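PDB 6ICN: methylxanthine N1-demethylase NdmA from Pseudomonas putida, which catalyses the N1-demethylation of caffeine to theobromine and formaldehyde, the first step of caffeine degradation, as a Rieske non-heme iron oxygenase. Local coordinates for residues E184-F189 with L266-C271; T178-W183 with I333-W338; Y138-I143 with K279-F284. All coordinates share one frame; numbering follows the deposited sequence.

Contact 1: E184-F189 with L266-C271. With CFF (caffeine), chain F.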
loop_
_atom_site.group_PDB
_atom_site.type_symbol
_atom_site.label_atom_id
_atom_site.label_comp_id
_atom_site.label_asym_id
_atom_site.label_seq_id
_atom_site.Cartn_x
_atom_site.Cartn_y
_atom_site.Cartn_z
ATOM N N GLU A 184 15.170 -28.333 16.452
ATOM C CA GLU A 184 14.865 -28.496 17.868
ATOM C C GLU A 184 13.402 -28.187 18.161
ATOM O O GLU A 184 12.773 -28.862 18.985
ATOM C CB GLU A 184 15.801 -27.616 18.703
ATOM C CG GLU A 184 17.251 -28.012 18.524
ATOM C CD GLU A 184 18.180 -27.328 19.492
ATOM O OE1 GLU A 184 17.686 -26.830 20.527
ATOM O OE2 GLU A 184 19.394 -27.261 19.200
ATOM N N ASN A 185 12.822 -27.199 17.469
ATOM C CA ASN A 185 11.399 -26.922 17.649
ATOM C C ASN A 185 10.538 -28.115 17.232
ATOM O O ASN A 185 9.548 -28.439 17.895
ATOM C CB ASN A 185 11.022 -25.663 16.856
ATOM C CG ASN A 185 9.523 -25.408 16.832
ATOM O OD1 ASN A 185 8.880 -25.599 15.803
ATOM N ND2 ASN A 185 8.953 -25.006 17.968
ATOM N N PHE A 186 10.921 -28.806 16.159
ATOM C CA PHE A 186 10.082 -29.890 15.662
ATOM C C PHE A 186 10.076 -31.090 16.602
ATOM O O PHE A 186 9.049 -31.763 16.732
ATOM C CB PHE A 186 10.550 -30.306 14.266
ATOM C CG PHE A 186 9.536 -31.108 13.510
ATOM C CD1 PHE A 186 9.474 -32.487 13.664
ATOM C CD2 PHE A 186 8.632 -30.486 12.656
ATOM C CE1 PHE A 186 8.527 -33.240 12.978
ATOM C CE2 PHE A 186 7.676 -31.234 11.971
ATOM C CZ PHE A 186 7.631 -32.607 12.127
ATOM N N THR A 187 11.199 -31.363 17.266
ATOM C CA THR A 187 11.359 -32.554 18.094
ATOM C C THR A 187 11.195 -32.267 19.577
ATOM O O THR A 187 11.521 -33.122 20.403
ATOM C CB THR A 187 12.738 -33.183 17.861
ATOM O OG1 THR A 187 13.757 -32.237 18.191
ATOM C CG2 THR A 187 12.923 -33.642 16.396
ATOM N N ASP A 188 10.735 -31.073 19.935
ATOM C CA ASP A 188 10.679 -30.644 21.326
ATOM C C ASP A 188 9.377 -31.114 21.955
ATOM O O ASP A 188 8.297 -30.665 21.558
ATOM C CB ASP A 188 10.801 -29.127 21.382
ATOM C CG ASP A 188 10.824 -28.588 22.787
ATOM O OD1 ASP A 188 9.812 -28.740 23.493
ATOM O OD2 ASP A 188 11.850 -27.969 23.153
ATOM N N PHE A 189 9.482 -32.009 22.951
ATOM C CA PHE A 189 8.316 -32.565 23.627
ATOM C C PHE A 189 7.676 -31.586 24.618
ATOM O O PHE A 189 6.485 -31.711 24.911
ATOM C CB PHE A 189 8.691 -33.854 24.384
ATOM C CG PHE A 189 9.364 -34.929 23.539
ATOM C CD1 PHE A 189 9.228 -34.969 22.158
ATOM C CD2 PHE A 189 10.128 -35.926 24.156
ATOM C CE1 PHE A 189 9.860 -35.979 21.405
ATOM C CE2 PHE A 189 10.754 -36.935 23.416
ATOM C CZ PHE A 189 10.618 -36.961 22.041
ATOM N N LEU A 266 5.006 -37.556 8.892
ATOM C CA LEU A 266 5.424 -36.176 8.665
ATOM C C LEU A 266 6.907 -36.162 8.329
ATOM O O LEU A 266 7.729 -36.688 9.090
ATOM C CB LEU A 266 5.165 -35.297 9.887
ATOM C CG LEU A 266 3.722 -35.260 10.377
ATOM C CD1 LEU A 266 3.695 -34.741 11.805
ATOM C CD2 LEU A 266 2.872 -34.371 9.465
ATOM N N PHE A 267 7.254 -35.563 7.197
ATOM C CA PHE A 267 8.645 -35.442 6.784
ATOM C C PHE A 267 8.947 -33.956 6.693
ATOM O O PHE A 267 8.397 -33.249 5.836
ATOM C CB PHE A 267 8.888 -36.159 5.456
ATOM C CG PHE A 267 10.285 -36.019 4.924
ATOM C CD1 PHE A 267 11.329 -36.791 5.433
ATOM C CD2 PHE A 267 10.561 -35.127 3.896
ATOM C CE1 PHE A 267 12.604 -36.674 4.922
ATOM C CE2 PHE A 267 11.855 -34.995 3.373
ATOM C CZ PHE A 267 12.878 -35.772 3.886
ATOM N N ASN A 268 9.787 -33.472 7.596
ATOM C CA ASN A 268 10.090 -32.048 7.666
ATOM C C ASN A 268 11.586 -31.847 7.499
ATOM O O ASN A 268 12.383 -32.511 8.171
ATOM C CB ASN A 268 9.601 -31.450 8.995
ATOM C CG ASN A 268 9.593 -29.921 8.974
ATOM O OD1 ASN A 268 10.570 -29.297 9.396
ATOM N ND2 ASN A 268 8.500 -29.311 8.452
ATOM N N VAL A 269 11.976 -30.949 6.595
ATOM C CA VAL A 269 13.394 -30.655 6.390
ATOM C C VAL A 269 13.578 -29.160 6.112
ATOM O O VAL A 269 12.760 -28.529 5.431
ATOM C CB VAL A 269 13.983 -31.545 5.268
ATOM C CG1 VAL A 269 13.196 -31.378 3.935
ATOM C CG2 VAL A 269 15.485 -31.294 5.083
ATOM N N SER A 270 14.652 -28.591 6.657
ATOM C CA SER A 270 14.949 -27.167 6.532
ATOM C C SER A 270 16.108 -26.961 5.566
ATOM O O SER A 270 17.161 -27.595 5.712
ATOM C CB SER A 270 15.316 -26.538 7.886
ATOM O OG SER A 270 14.308 -26.708 8.866
ATOM N N CYS A 271 15.925 -26.067 4.601
ATOM C CA CYS A 271 17.043 -25.550 3.815
ATOM C C CYS A 271 17.707 -24.401 4.567
ATOM O O CYS A 271 17.054 -23.373 4.821
ATOM C CB CYS A 271 16.580 -25.067 2.453
ATOM S SG CYS A 271 17.892 -24.349 1.399
HETATM N N1 CFF F . 5.039 -31.449 14.794
HETATM C C2 CFF F . 4.365 -32.507 15.347
HETATM C C10 CFF F . 6.317 -31.040 15.347
HETATM C C6 CFF F . 4.530 -30.784 13.753
HETATM N N3 CFF F . 3.168 -32.893 14.837
HETATM O O11 CFF F . 4.827 -33.093 16.279
HETATM C C12 CFF F . 2.440 -34.017 15.418
HETATM C C4 CFF F . 2.648 -32.221 13.783
HETATM C C5 CFF F . 3.312 -31.185 13.234
HETATM N N9 CFF F . 1.504 -32.387 13.095
HETATM O O13 CFF F . 5.123 -29.857 13.272
HETATM N N7 CFF F . 2.580 -30.722 12.203
HETATM C C8 CFF F . 1.468 -31.462 12.121
HETATM C C14 CFF F . 2.684 -29.670 11.207
#

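Contact 2: T178-W183 with I333-W338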
loop_
_atom_site.group_PDB
_atom_site.type_symbol
_atom_site.label_atom_id
_atom_site.label_comp_id
_atom_site.label_asym_id
_atom_site.label_seq_id
_atom_site.Cartn_x
_atom_site.Cartn_y
_atom_site.Cartn_z
ATOM N N THR A 178 17.100 -20.249 12.263
ATOM C CA THR A 178 18.081 -21.172 11.711
ATOM C C THR A 178 17.541 -22.597 11.628
ATOM O O THR A 178 16.571 -22.980 12.292
ATOM C CB THR A 178 19.348 -21.169 12.556
ATOM O OG1 THR A 178 19.039 -21.668 13.872
ATOM C CG2 THR A 178 19.933 -19.766 12.631
ATOM N N ALA A 179 18.221 -23.409 10.808
ATOM C CA ALA A 179 17.804 -24.796 10.645
ATOM C C ALA A 179 17.969 -25.584 11.941
ATOM O O ALA A 179 17.142 -26.438 12.251
ATOM C CB ALA A 179 18.588 -25.448 9.508
ATOM N N GLU A 180 19.015 -25.292 12.717
ATOM C CA GLU A 180 19.176 -25.933 14.023
ATOM C C GLU A 180 18.013 -25.604 14.964
ATOM O O GLU A 180 17.462 -26.497 15.622
ATOM C CB GLU A 180 20.515 -25.511 14.647
ATOM C CG GLU A 180 21.759 -25.975 13.871
ATOM C CD GLU A 180 22.202 -25.018 12.736
ATOM O OE1 GLU A 180 21.513 -23.994 12.439
ATOM O OE2 GLU A 180 23.272 -25.285 12.127
ATOM N N ARG A 181 17.615 -24.323 15.045
ATOM C CA ARG A 181 16.504 -23.991 15.932
ATOM C C ARG A 181 15.197 -24.593 15.427
ATOM O O ARG A 181 14.342 -24.991 16.226
ATOM C CB ARG A 181 16.399 -22.465 16.091
ATOM C CG ARG A 181 17.621 -21.869 16.810
ATOM C CD ARG A 181 17.147 -21.042 17.943
ATOM N NE ARG A 181 18.127 -20.147 18.549
ATOM C CZ ARG A 181 18.492 -20.224 19.831
ATOM N NH1 ARG A 181 18.012 -21.197 20.595
ATOM N NH2 ARG A 181 19.329 -19.330 20.338
ATOM N N ARG A 182 15.036 -24.695 14.098
ATOM C CA ARG A 182 13.832 -25.310 13.553
ATOM C C ARG A 182 13.777 -26.793 13.892
ATOM O O ARG A 182 12.724 -27.306 14.289
ATOM C CB ARG A 182 13.779 -25.085 12.034
ATOM C CG ARG A 182 12.358 -25.109 11.472
ATOM C CD ARG A 182 11.888 -26.526 11.165
ATOM N NE ARG A 182 10.427 -26.551 11.042
ATOM C CZ ARG A 182 9.582 -26.606 12.068
ATOM N NH1 ARG A 182 10.056 -26.665 13.322
ATOM N NH2 ARG A 182 8.262 -26.605 11.855
ATOM N N TRP A 183 14.908 -27.492 13.750
ATOM C CA TRP A 183 14.963 -28.909 14.089
ATOM C C TRP A 183 14.577 -29.124 15.550
ATOM O O TRP A 183 13.728 -29.968 15.871
ATOM C CB TRP A 183 16.370 -29.451 13.811
ATOM C CG TRP A 183 16.497 -30.971 13.887
ATOM C CD1 TRP A 183 16.524 -31.834 12.827
ATOM C CD2 TRP A 183 16.635 -31.786 15.073
ATOM N NE1 TRP A 183 16.661 -33.140 13.277
ATOM C CE2 TRP A 183 16.740 -33.132 14.647
ATOM C CE3 TRP A 183 16.703 -31.507 16.441
ATOM C CZ2 TRP A 183 16.869 -34.201 15.544
ATOM C CZ3 TRP A 183 16.841 -32.576 17.342
ATOM C CH2 TRP A 183 16.927 -33.906 16.883
ATOM N N ILE A 333 19.706 -31.657 23.731
ATOM C CA ILE A 333 21.072 -31.780 24.225
ATOM C C ILE A 333 21.865 -32.743 23.355
ATOM O O ILE A 333 22.994 -32.446 22.949
ATOM C CB ILE A 333 21.066 -32.242 25.694
ATOM C CG1 ILE A 333 20.425 -31.180 26.590
ATOM C CG2 ILE A 333 22.483 -32.517 26.160
ATOM C CD1 ILE A 333 20.022 -31.730 27.966
ATOM N N GLN A 334 21.269 -33.893 23.041
ATOM C CA GLN A 334 21.970 -34.910 22.264
ATOM C C GLN A 334 22.181 -34.452 20.827
ATOM O O GLN A 334 23.229 -34.724 20.230
ATOM C CB GLN A 334 21.195 -36.223 22.323
ATOM C CG GLN A 334 21.150 -36.845 23.741
ATOM C CD GLN A 334 22.539 -37.005 24.357
ATOM O OE1 GLN A 334 23.466 -37.497 23.712
ATOM N NE2 GLN A 334 22.690 -36.565 25.609
ATOM N N TYR A 335 21.195 -33.741 20.264
ATOM C CA TYR A 335 21.347 -33.142 18.940
ATOM C C TYR A 335 22.536 -32.191 18.896
ATOM O O TYR A 335 23.387 -32.284 18.009
ATOM C CB TYR A 335 20.054 -32.408 18.572
ATOM C CG TYR A 335 20.043 -31.723 17.218
ATOM C CD1 TYR A 335 20.057 -32.465 16.045
ATOM C CD2 TYR A 335 19.951 -30.335 17.121
ATOM C CE1 TYR A 335 20.008 -31.843 14.800
ATOM C CE2 TYR A 335 19.896 -29.702 15.887
ATOM C CZ TYR A 335 19.925 -30.456 14.737
ATOM O OH TYR A 335 19.878 -29.827 13.514
ATOM N N ARG A 336 22.602 -31.244 19.846
ATOM C CA ARG A 336 23.694 -30.285 19.867
ATOM C C ARG A 336 25.041 -30.982 20.025
ATOM O O ARG A 336 26.031 -30.575 19.408
ATOM C CB ARG A 336 23.465 -29.278 20.992
ATOM C CG ARG A 336 22.250 -28.376 20.742
ATOM C CD ARG A 336 21.959 -27.456 21.934
ATOM N NE ARG A 336 20.836 -26.576 21.611
ATOM C CZ ARG A 336 20.513 -25.461 22.266
ATOM N NH1 ARG A 336 21.223 -25.046 23.317
ATOM N NH2 ARG A 336 19.460 -24.761 21.866
ATOM N N LYS A 337 25.079 -32.042 20.838
ATOM C CA LYS A 337 26.307 -32.803 21.047
ATOM C C LYS A 337 26.790 -33.445 19.751
ATOM O O LYS A 337 27.978 -33.358 19.406
ATOM C CB LYS A 337 26.069 -33.871 22.114
ATOM C CG LYS A 337 27.292 -34.754 22.392
ATOM C CD LYS A 337 26.985 -35.712 23.523
ATOM C CE LYS A 337 28.116 -36.716 23.699
ATOM N NZ LYS A 337 27.832 -37.611 24.852
ATOM N N TRP A 338 25.874 -34.087 19.013
ATOM C CA TRP A 338 26.274 -34.717 17.755
ATOM C C TRP A 338 26.719 -33.678 16.732
ATOM O O TRP A 338 27.732 -33.864 16.050
ATOM C CB TRP A 338 25.138 -35.575 17.200
ATOM C CG TRP A 338 25.594 -36.604 16.176
ATOM C CD1 TRP A 338 26.847 -36.775 15.666
ATOM C CD2 TRP A 338 24.771 -37.595 15.562
ATOM N NE1 TRP A 338 26.862 -37.834 14.771
ATOM C CE2 TRP A 338 25.597 -38.356 14.696
ATOM C CE3 TRP A 338 23.421 -37.932 15.678
ATOM C CZ2 TRP A 338 25.097 -39.406 13.930
ATOM C CZ3 TRP A 338 22.922 -38.976 14.933
ATOM C CH2 TRP A 338 23.765 -39.709 14.058
#

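Contact 3: Y138-I143 with K279-F284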
loop_
_atom_site.group_PDB
_atom_site.type_symbol
_atom_site.label_atom_id
_atom_site.label_comp_id
_atom_site.label_asym_id
_atom_site.label_seq_id
_atom_site.Cartn_x
_atom_site.Cartn_y
_atom_site.Cartn_z
ATOM N N TYR A 138 11.689 -37.568 -3.749
ATOM C CA TYR A 138 10.463 -37.285 -2.993
ATOM C C TYR A 138 9.737 -36.051 -3.489
ATOM O O TYR A 138 8.881 -35.520 -2.774
ATOM C CB TYR A 138 10.725 -37.109 -1.490
ATOM C CG TYR A 138 11.674 -38.112 -0.895
ATOM C CD1 TYR A 138 11.514 -39.475 -1.127
ATOM C CD2 TYR A 138 12.736 -37.693 -0.102
ATOM C CE1 TYR A 138 12.382 -40.404 -0.565
ATOM C CE2 TYR A 138 13.609 -38.616 0.464
ATOM C CZ TYR A 138 13.429 -39.962 0.214
ATOM O OH TYR A 138 14.279 -40.887 0.768
ATOM N N GLY A 139 10.030 -35.570 -4.700
ATOM C CA GLY A 139 9.383 -34.355 -5.159
ATOM C C GLY A 139 10.101 -33.081 -4.761
ATOM O O GLY A 139 9.570 -31.978 -4.992
ATOM N N LEU A 140 11.268 -33.197 -4.147
ATOM C CA LEU A 140 12.127 -32.058 -3.863
ATOM C C LEU A 140 13.401 -32.163 -4.688
ATOM O O LEU A 140 13.803 -33.249 -5.121
ATOM C CB LEU A 140 12.486 -31.986 -2.371
ATOM C CG LEU A 140 11.345 -32.080 -1.342
ATOM C CD1 LEU A 140 11.862 -31.977 0.099
ATOM C CD2 LEU A 140 10.264 -31.048 -1.596
ATOM N N ILE A 141 14.060 -31.026 -4.855
ATOM C CA ILE A 141 15.367 -30.942 -5.504
ATOM C C ILE A 141 16.406 -30.740 -4.413
ATOM O O ILE A 141 16.282 -29.807 -3.598
ATOM C CB ILE A 141 15.423 -29.788 -6.522
ATOM C CG1 ILE A 141 14.367 -29.967 -7.608
ATOM C CG2 ILE A 141 16.829 -29.660 -7.107
ATOM C CD1 ILE A 141 14.538 -31.221 -8.393
ATOM N N TRP A 142 17.432 -31.604 -4.398
ATOM C CA TRP A 142 18.458 -31.621 -3.362
ATOM C C TRP A 142 19.817 -31.266 -3.949
ATOM O O TRP A 142 20.152 -31.694 -5.056
ATOM C CB TRP A 142 18.556 -33.009 -2.724
ATOM C CG TRP A 142 17.286 -33.535 -2.169
ATOM C CD1 TRP A 142 16.249 -34.112 -2.866
ATOM C CD2 TRP A 142 16.912 -33.566 -0.790
ATOM N NE1 TRP A 142 15.252 -34.487 -1.989
ATOM C CE2 TRP A 142 15.629 -34.148 -0.716
ATOM C CE3 TRP A 142 17.521 -33.110 0.394
ATOM C CZ2 TRP A 142 14.961 -34.339 0.495
ATOM C CZ3 TRP A 142 16.862 -33.300 1.587
ATOM C CH2 TRP A 142 15.592 -33.904 1.632
ATOM N N ILE A 143 20.610 -30.485 -3.212
ATOM C CA ILE A 143 21.941 -30.077 -3.646
ATOM C C ILE A 143 22.959 -30.384 -2.553
ATOM O O ILE A 143 22.712 -30.127 -1.371
ATOM C CB ILE A 143 21.991 -28.578 -4.016
ATOM C CG1 ILE A 143 21.159 -28.324 -5.275
ATOM C CG2 ILE A 143 23.438 -28.119 -4.252
ATOM C CD1 ILE A 143 21.065 -26.833 -5.618
ATOM N N LYS A 279 14.269 -22.010 4.551
ATOM C CA LYS A 279 13.162 -22.375 3.680
ATOM C C LYS A 279 12.802 -23.806 4.042
ATOM O O LYS A 279 13.632 -24.718 3.901
ATOM C CB LYS A 279 13.566 -22.240 2.208
ATOM C CG LYS A 279 12.500 -22.675 1.219
ATOM C CD LYS A 279 13.076 -22.593 -0.201
ATOM C CE LYS A 279 11.989 -22.902 -1.226
ATOM N NZ LYS A 279 12.509 -22.743 -2.638
ATOM N N ASN A 280 11.596 -24.001 4.563
ATOM C CA ASN A 280 11.224 -25.259 5.186
ATOM C C ASN A 280 10.242 -26.035 4.320
ATOM O O ASN A 280 9.373 -25.454 3.666
ATOM C CB ASN A 280 10.650 -25.007 6.578
ATOM C CG ASN A 280 11.646 -24.268 7.454
ATOM O OD1 ASN A 280 12.636 -24.856 7.902
ATOM N ND2 ASN A 280 11.430 -22.966 7.650
ATOM N N PHE A 281 10.386 -27.359 4.324
ATOM C CA PHE A 281 9.555 -28.251 3.528
ATOM C C PHE A 281 8.851 -29.244 4.443
ATOM O O PHE A 281 9.477 -29.816 5.345
ATOM C CB PHE A 281 10.407 -29.003 2.488
ATOM C CG PHE A 281 11.172 -28.095 1.551
ATOM C CD1 PHE A 281 12.412 -27.564 1.925
ATOM C CD2 PHE A 281 10.653 -27.760 0.299
ATOM C CE1 PHE A 281 13.124 -26.724 1.063
ATOM C CE2 PHE A 281 11.359 -26.908 -0.569
ATOM C CZ PHE A 281 12.587 -26.387 -0.192
ATOM N N LEU A 282 7.555 -29.444 4.211
ATOM C CA LEU A 282 6.789 -30.506 4.852
ATOM C C LEU A 282 6.141 -31.366 3.779
ATOM O O LEU A 282 5.450 -30.853 2.885
ATOM C CB LEU A 282 5.696 -29.960 5.789
ATOM C CG LEU A 282 4.835 -31.076 6.423
ATOM C CD1 LEU A 282 5.666 -31.870 7.436
ATOM C CD2 LEU A 282 3.562 -30.524 7.077
ATOM N N ILE A 283 6.392 -32.666 3.852
ATOM C CA ILE A 283 5.669 -33.663 3.076
ATOM C C ILE A 283 4.944 -34.546 4.078
ATOM O O ILE A 283 5.544 -34.959 5.078
ATOM C CB ILE A 283 6.622 -34.508 2.211
ATOM C CG1 ILE A 283 7.531 -33.617 1.373
ATOM C CG2 ILE A 283 5.832 -35.452 1.303
ATOM C CD1 ILE A 283 8.534 -34.385 0.538
ATOM N N PHE A 284 3.669 -34.839 3.834
ATOM C CA PHE A 284 2.974 -35.711 4.770
ATOM C C PHE A 284 2.223 -36.793 4.013
ATOM O O PHE A 284 1.741 -36.581 2.894
ATOM C CB PHE A 284 2.030 -34.943 5.740
ATOM C CG PHE A 284 0.851 -34.293 5.080
ATOM C CD1 PHE A 284 0.950 -33.014 4.562
ATOM C CD2 PHE A 284 -0.363 -34.956 5.000
ATOM C CE1 PHE A 284 -0.146 -32.410 3.970
ATOM C CE2 PHE A 284 -1.463 -34.366 4.387
ATOM C CZ PHE A 284 -1.352 -33.092 3.870
#

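Contact 1: E184-F189 with L266-C271
Phe186, in the last turn of helix 179-186, lies between Asn268 of the strand and the bound caffeine. From CB the side chain turns toward the strand, with CG anti to the backbone N (chi1 -163°). Phe186 CG is 3.7 Å from caffeine C10, the methyl that sits over the centre of one ring face. Further along, CE2 is approached from two directions: it stands 3.2 Å from caffeine O13 and 3.6 Å from Asn268 CB. On the face turned away from C10, Asn268 CB makes a CH-pi contact, 4.0 Å from the centroid of the Phe186 ring, while the Asn268 amide lies nearly parallel to the ring (16° between planes), and its ND2 bonds to Tyr173 OH. The tip, CZ, meets Leu266 CB at the ring edge. The curved antiparallel sheet belongs to the helix-grip fold of Rieske oxygenase catalytic domains, and Phe186 and Leu266 are two residues of its caffeine pocket. C10 is the N1 methyl that the enzyme removes, and Phe186 O approaches it to 3.1 Å. An alanine in place of Phe186 would probably leave this methyl without the ring face it rests on and open a gap before Asn268 CB, giving caffeine room to shift. From the strand side Leu266 adds a second wall, its CD1 3.4 Å from caffeine C4.

Contact 2: T178-W183 with I333-W338
Trp183 and Tyr335 join two helices of the catalytic domain in an aromatic offset stack between two roughly antiparallel helices: the axes of the short segments 179-183 and 333-338 run at 150° and come no closer than 11.4 Å. Such a wide spacing suits large side chains, and both rings are thrown into the gap by the same choice of first torsion. Trp183 has CG anti to its own backbone nitrogen (chi1 -170°), as does Tyr335, and each side chain reaches out from its helix toward the other. The six-membered ring of Trp183 and the Tyr335 ring then lie almost parallel, tilted by 3°, with centroids 3.6 Å apart. The overlap is deep: Trp183 CZ3 rests 3.3 Å from Tyr335 CG at one end, and at the other Tyr335 OH comes within 3.5 Å of Trp183 CB. That hydroxyl is bonded to Pro248 O, which anchors the far end of the ring, while the stack itself probably fixes its rotation. Beside the stack, Arg336 stretches from CG to NE while Arg181 bends at its second torsion, and their guanidinium planes stand steeply to each other with Arg181 NH1 and Arg336 NH2 4.1 Å apart. Glu323 probably offsets the two charges, OE1 to Arg181 NH1 and OE2 to Arg336 NH2; Glu184 takes Arg336 NE, and Arg181 NH2 and NE bond to Pro316 O and Lys317 O. At the start of helix 179-186, Thr178 serves as N-cap: its OG1 accepts from Arg181 N at 3.2 Å, in a nearly straight bond.

Contact 3: Y138-I143 with K279-F284
Leu140 and Ile283 use matching first torsions to meet tip to tip: Leu140 CG and Ile283 CG1 both stand anti to their carbonyl carbons (chi1 -50° and -52°), and the isoleucine chain then extends straight to CD1. That methyl meets both Leu140 and the turn. It lies 4.1 Å from Leu140 CG, 4.0 Å from Tyr138 CB and 3.5 Å from Tyr138 O, and so packs against the corner where the backbone turns before strand 140-144. Phe281, two residues back on its strand and facing the same way, packs against the leucine methyls. The two side chains pass in opposite directions, Leu140 CD2 arriving 3.8 Å from Phe281 CD2 while Leu140 CD1 lies near Phe281 CB. The contacts across the two segments are van der Waals ones, between apolar groups or with a carbonyl oxygen. The corner itself is a two-residue type I' turn, Tyr138 and Gly139 both having positive phi (88° at the glycine), where a CB at Gly139 would jam against Tyr138 O. Tyr138 directs its ring away from Ile283; its hydroxyl bonds to Pro155 O, and its ring meets Phe157 edge-to-face. Phe157, in the loop after strand 140-144, also touches Ile283. Side chains of a beta-hairpin in the Rieske domain thus pack upon the face of the catalytic domain's antiparallel sheet, the interdomain seam of a two-domain Rieske oxygenase subunit.

In the fold
Contacts 1 and 2 lie about 10 Å apart between centres and share helix 179-186, which meets strand 263-274 and helix 330-348; the salt bridge Glu184–Arg336 ties them directly. Contact 3 is centred about 13 Å from contact 1 and about 19 Å from contact 2. Its strand 277-286 follows 263-274 in the chain and pairs with it in the seven-stranded sheet. Along the sequence, contacts 2 and 3 interleave, and both span contact 1. Contact 3 joins the two domains of one subunit. Contacts 1 and 2 both touch the second subunit, whose cluster ligand His102 bonds to Asp188, consistent with electron transfer between subunits as in other Rieske oxygenases.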